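Local coordinates for tail spike protein (Acinetobacter phage vB_AbaP_AS12, PDB 6EU4) that probably recognises and degrades the capsular polysaccharide of its Acinetobacter baumannii host, as a trimeric phage tailspike, at residues 186-200 and 215-229. Numbering follows the deposited sequence. Where two conformers were deposited one is given.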
# COMPACT_ATOMS: atom_id res chain seq x y z
N TRP A 186 -12.80 9.07 28.70
CA TRP A 186 -11.40 8.71 28.71
C TRP A 186 -10.58 9.39 27.62
O TRP A 186 -9.36 9.48 27.78
CB TRP A 186 -11.21 7.19 28.56
CG TRP A 186 -11.88 6.37 29.60
CD1 TRP A 186 -12.40 6.80 30.78
CD2 TRP A 186 -12.10 4.96 29.55
NE1 TRP A 186 -12.94 5.75 31.47
CE2 TRP A 186 -12.77 4.61 30.74
CE3 TRP A 186 -11.80 3.97 28.62
CZ2 TRP A 186 -13.14 3.29 31.02
CZ3 TRP A 186 -12.18 2.66 28.90
CH2 TRP A 186 -12.83 2.34 30.09
N TYR A 187 -11.20 9.88 26.54
CA TYR A 187 -10.47 10.41 25.40
C TYR A 187 -11.04 11.76 24.99
O TYR A 187 -12.25 12.00 25.08
CB TYR A 187 -10.53 9.44 24.19
CG TYR A 187 -9.90 8.11 24.51
CD1 TYR A 187 -8.54 7.92 24.35
CD2 TYR A 187 -10.67 7.05 24.99
CE1 TYR A 187 -7.94 6.71 24.67
CE2 TYR A 187 -10.08 5.85 25.32
CZ TYR A 187 -8.72 5.69 25.17
OH TYR A 187 -8.13 4.48 25.49
N ALA A 188 -10.16 12.64 24.53
CA ALA A 188 -10.57 13.84 23.79
C ALA A 188 -10.86 13.38 22.37
O ALA A 188 -9.94 12.97 21.64
CB ALA A 188 -9.48 14.91 23.85
N GLN A 189 -12.13 13.41 21.98
CA GLN A 189 -12.53 12.67 20.79
C GLN A 189 -13.48 13.48 19.91
O GLN A 189 -14.06 14.48 20.34
CB GLN A 189 -13.19 11.35 21.16
CG GLN A 189 -14.42 11.46 22.01
CD GLN A 189 -15.00 10.09 22.27
OE1 GLN A 189 -14.55 9.36 23.16
NE2 GLN A 189 -15.98 9.70 21.44
N ASN A 190 -13.62 13.01 18.67
CA ASN A 190 -14.51 13.62 17.69
C ASN A 190 -14.18 15.09 17.45
O ASN A 190 -15.06 15.92 17.25
CB ASN A 190 -15.96 13.43 18.10
CG ASN A 190 -16.34 11.97 18.22
OD1 ASN A 190 -16.48 11.44 19.33
ND2 ASN A 190 -16.44 11.29 17.09
N ASN A 191 -12.89 15.39 17.40
CA ASN A 191 -12.39 16.72 17.09
C ASN A 191 -11.93 16.76 15.64
O ASN A 191 -11.52 15.74 15.06
CB ASN A 191 -11.25 17.09 18.02
CG ASN A 191 -11.69 17.14 19.46
OD1 ASN A 191 -12.67 17.79 19.80
ND2 ASN A 191 -11.00 16.40 20.32
N HIS A 192 -12.00 17.94 15.05
CA HIS A 192 -11.73 18.12 13.63
C HIS A 192 -11.04 19.47 13.50
O HIS A 192 -11.69 20.52 13.44
CB HIS A 192 -13.03 18.01 12.83
CG HIS A 192 -13.73 16.70 13.08
ND1 HIS A 192 -13.25 15.50 12.60
CD2 HIS A 192 -14.79 16.39 13.88
CE1 HIS A 192 -14.01 14.52 13.03
NE2 HIS A 192 -14.94 15.03 13.82
N LEU A 193 -9.71 19.43 13.48
CA LEU A 193 -8.87 20.61 13.49
C LEU A 193 -8.21 20.78 12.14
O LEU A 193 -7.71 19.80 11.57
CB LEU A 193 -7.79 20.50 14.56
CG LEU A 193 -8.12 20.87 15.99
CD1 LEU A 193 -9.40 20.24 16.44
CD2 LEU A 193 -6.97 20.55 16.92
N SER A 194 -8.19 22.01 11.61
CA SER A 194 -7.53 22.19 10.32
C SER A 194 -7.04 23.61 10.09
O SER A 194 -7.73 24.57 10.44
CB SER A 194 -8.44 21.80 9.16
OG SER A 194 -9.60 22.58 9.14
N GLY A 195 -5.87 23.72 9.46
CA GLY A 195 -5.50 24.96 8.79
C GLY A 195 -4.88 26.02 9.65
O GLY A 195 -5.22 27.21 9.51
N PHE A 196 -3.98 25.65 10.56
CA PHE A 196 -3.36 26.65 11.42
C PHE A 196 -2.03 26.13 11.96
O PHE A 196 -1.68 24.96 11.79
CB PHE A 196 -4.28 27.08 12.56
CG PHE A 196 -4.71 25.97 13.47
CD1 PHE A 196 -3.94 25.61 14.55
CD2 PHE A 196 -5.92 25.30 13.26
CE1 PHE A 196 -4.34 24.61 15.41
CE2 PHE A 196 -6.33 24.30 14.11
CZ PHE A 196 -5.54 23.95 15.19
N THR A 197 -1.29 27.04 12.60
CA THR A 197 0.01 26.72 13.14
C THR A 197 0.02 26.91 14.66
O THR A 197 -0.75 27.69 15.22
CB THR A 197 1.09 27.60 12.48
OG1 THR A 197 2.38 27.24 12.98
CG2 THR A 197 0.85 29.10 12.79
N LEU A 198 0.90 26.15 15.31
CA LEU A 198 1.16 26.23 16.75
C LEU A 198 2.66 26.45 16.88
O LEU A 198 3.44 25.57 16.50
CB LEU A 198 0.76 24.94 17.47
CG LEU A 198 -0.68 24.49 17.34
CD1 LEU A 198 -0.86 23.08 17.91
CD2 LEU A 198 -1.57 25.47 18.06
N GLN A 199 3.08 27.60 17.39
CA GLN A 199 4.50 27.89 17.50
C GLN A 199 4.82 28.56 18.83
O GLN A 199 4.02 29.34 19.35
CB GLN A 199 4.98 28.81 16.36
CG GLN A 199 4.68 28.25 14.98
CD GLN A 199 5.26 29.11 13.87
OE1 GLN A 199 6.21 29.88 14.09
NE2 GLN A 199 4.70 28.98 12.68
N TYR A 200 6.03 28.30 19.33
CA TYR A 200 6.59 29.17 20.36
C TYR A 200 7.23 30.39 19.72
O TYR A 200 7.70 30.34 18.58
CB TYR A 200 7.65 28.44 21.19
CG TYR A 200 7.04 27.48 22.17
CD1 TYR A 200 6.72 26.19 21.79
CD2 TYR A 200 6.75 27.87 23.47
CE1 TYR A 200 6.13 25.30 22.69
CE2 TYR A 200 6.17 26.99 24.38
CZ TYR A 200 5.86 25.71 23.97
OH TYR A 200 5.28 24.84 24.87
N LEU A 215 -4.51 11.54 25.30
CA LEU A 215 -5.60 10.57 25.13
C LEU A 215 -6.56 11.13 24.09
O LEU A 215 -7.34 12.04 24.40
CB LEU A 215 -6.32 10.31 26.47
CG LEU A 215 -5.44 9.99 27.69
CD1 LEU A 215 -6.29 9.87 28.95
CD2 LEU A 215 -4.63 8.72 27.47
N ILE A 216 -6.51 10.61 22.86
CA ILE A 216 -7.32 11.13 21.76
C ILE A 216 -7.90 9.98 20.96
O ILE A 216 -7.33 8.88 20.90
CB ILE A 216 -6.53 12.07 20.82
CG1 ILE A 216 -5.23 11.40 20.36
CG2 ILE A 216 -6.25 13.40 21.50
CD1 ILE A 216 -4.48 12.17 19.27
N ALA A 217 -9.05 10.23 20.35
CA ALA A 217 -9.70 9.20 19.55
C ALA A 217 -10.62 9.85 18.54
O ALA A 217 -11.13 10.96 18.74
CB ALA A 217 -10.53 8.25 20.42
N LEU A 218 -10.88 9.10 17.47
CA LEU A 218 -12.02 9.36 16.60
C LEU A 218 -12.00 10.79 16.05
O LEU A 218 -13.00 11.52 16.12
CB LEU A 218 -13.32 9.08 17.34
CG LEU A 218 -13.48 7.65 17.84
CD1 LEU A 218 -14.56 7.61 18.92
CD2 LEU A 218 -13.81 6.68 16.72
N SER A 219 -10.85 11.21 15.51
CA SER A 219 -10.63 12.62 15.20
C SER A 219 -9.90 12.76 13.87
O SER A 219 -9.27 11.82 13.38
CB SER A 219 -9.80 13.32 16.28
OG SER A 219 -10.52 13.44 17.49
N THR A 220 -9.98 13.97 13.32
CA THR A 220 -9.20 14.31 12.14
C THR A 220 -8.39 15.57 12.41
O THR A 220 -8.90 16.55 12.97
CB THR A 220 -10.06 14.53 10.88
OG1 THR A 220 -10.96 15.62 11.08
CG2 THR A 220 -10.86 13.28 10.54
N TYR A 221 -7.13 15.52 12.00
CA TYR A 221 -6.18 16.63 12.08
C TYR A 221 -5.67 16.87 10.66
O TYR A 221 -5.17 15.94 10.02
CB TYR A 221 -5.02 16.29 13.03
CG TYR A 221 -5.44 16.13 14.47
CD1 TYR A 221 -5.94 14.92 14.94
CD2 TYR A 221 -5.34 17.19 15.37
CE1 TYR A 221 -6.34 14.77 16.27
CE2 TYR A 221 -5.74 17.05 16.71
CZ TYR A 221 -6.24 15.85 17.15
OH TYR A 221 -6.64 15.71 18.46
N LYS A 222 -5.80 18.10 10.17
CA LYS A 222 -5.43 18.40 8.78
C LYS A 222 -4.73 19.75 8.70
O LYS A 222 -5.19 20.72 9.31
CB LYS A 222 -6.65 18.43 7.86
CG LYS A 222 -7.46 17.14 7.83
CD LYS A 222 -8.47 17.16 6.66
CE LYS A 222 -9.26 15.83 6.54
NZ LYS A 222 -8.37 14.67 6.31
N SER A 223 -3.64 19.82 7.95
CA SER A 223 -3.01 21.10 7.63
C SER A 223 -2.70 21.88 8.90
O SER A 223 -3.07 23.05 9.08
CB SER A 223 -3.89 21.89 6.67
OG SER A 223 -4.00 21.15 5.45
N ILE A 224 -1.99 21.20 9.80
CA ILE A 224 -1.54 21.79 11.05
C ILE A 224 -0.03 21.76 11.07
O ILE A 224 0.58 20.70 10.87
CB ILE A 224 -2.11 21.06 12.28
CG1 ILE A 224 -3.62 21.26 12.35
CG2 ILE A 224 -1.44 21.58 13.56
CD1 ILE A 224 -4.29 20.38 13.34
N LEU A 225 0.58 22.90 11.36
CA LEU A 225 2.02 23.03 11.44
C LEU A 225 2.40 23.34 12.88
O LEU A 225 1.92 24.33 13.43
CB LEU A 225 2.52 24.17 10.56
CG LEU A 225 3.96 24.65 10.83
CD1 LEU A 225 4.97 23.57 10.48
CD2 LEU A 225 4.23 25.94 10.09
N THR A 226 3.27 22.55 13.47
CA THR A 226 3.92 22.95 14.72
C THR A 226 5.39 23.20 14.44
O THR A 226 6.03 22.43 13.72
CB THR A 226 3.74 21.90 15.84
OG1 THR A 226 4.53 20.74 15.60
CG2 THR A 226 2.29 21.49 15.98
N LYS A 227 5.91 24.28 14.99
CA LYS A 227 7.32 24.59 14.78
C LYS A 227 7.79 25.49 15.90
O LYS A 227 6.99 26.01 16.71
CB LYS A 227 7.57 25.21 13.40
CG LYS A 227 6.97 26.57 13.21
CD LYS A 227 7.35 27.18 11.84
CE LYS A 227 8.71 27.84 11.86
NZ LYS A 227 8.88 28.78 10.69
N ASN A 228 9.11 25.63 15.98
CA ASN A 228 9.75 26.27 17.12
C ASN A 228 9.38 25.55 18.41
O ASN A 228 9.06 26.18 19.41
CB ASN A 228 9.39 27.76 17.22
CG ASN A 228 9.98 28.57 16.09
OD1 ASN A 228 11.04 28.24 15.58
ND2 ASN A 228 9.29 29.62 15.68
N THR A 229 9.38 24.21 18.38
CA THR A 229 9.10 23.38 19.54
C THR A 229 10.30 22.51 19.88
O THR A 229 11.19 22.29 19.06
CB THR A 229 7.90 22.43 19.31
OG1 THR A 229 8.24 21.41 18.35
CG2 THR A 229 6.68 23.21 18.87
O HOH W 1 -8.84 14.45 19.39
O HOH W 2 -9.78 18.02 10.35
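Two successive coils of a right-handed parallel beta-helix, the fold of many phage tailspikes, stack in register here, Ala188 over Ile216 through Leu198 over Thr226. Backbone hydrogen bonds such as Thr220 N to Asn191 O (2.9 Å) and Leu198 N to Leu225 O (2.8 Å) link one coil to the next, and the two bend together at Gly195 and Ser223, both with positive phi.

At the earlier corner, near Leu218, the OG of Ser219 takes the N-H of Asn191 (3.1 Å) and gives its own proton to Ala217 O, which Asn190 N reaches from the opposite face of the carbonyl. A water joins Ala188 O, Asn191 ND2, Ser219 OG and Tyr221 OH inside the coil, where Tyr221 OH also hydrogen-bonds to Tyr133 OH, on the coil before 186-200.

Within the helix interior, Leu193 CD2 lies 3.7 Å from Tyr221 CE2, its side chain alongside the tyrosine, while in the conformer given here Ile224 CD1 reaches Leu193 CB and Ile224 CG1 sits over one face of the Phe196 ring. On the outer face of the coil, turned toward a neighbouring subunit, His192 ND1, at the ring edge, and Thr220 OG1 share a hydrogen bond (2.8 Å, 166°), and His192 NE2 hydrogen-bonds to Glu144 OE1 of that subunit. Farther along, Thr197 OG1, swung anti to the backbone N (chi1 -177°), donates to Leu225 O from above the carbonyl plane (3.0 Å).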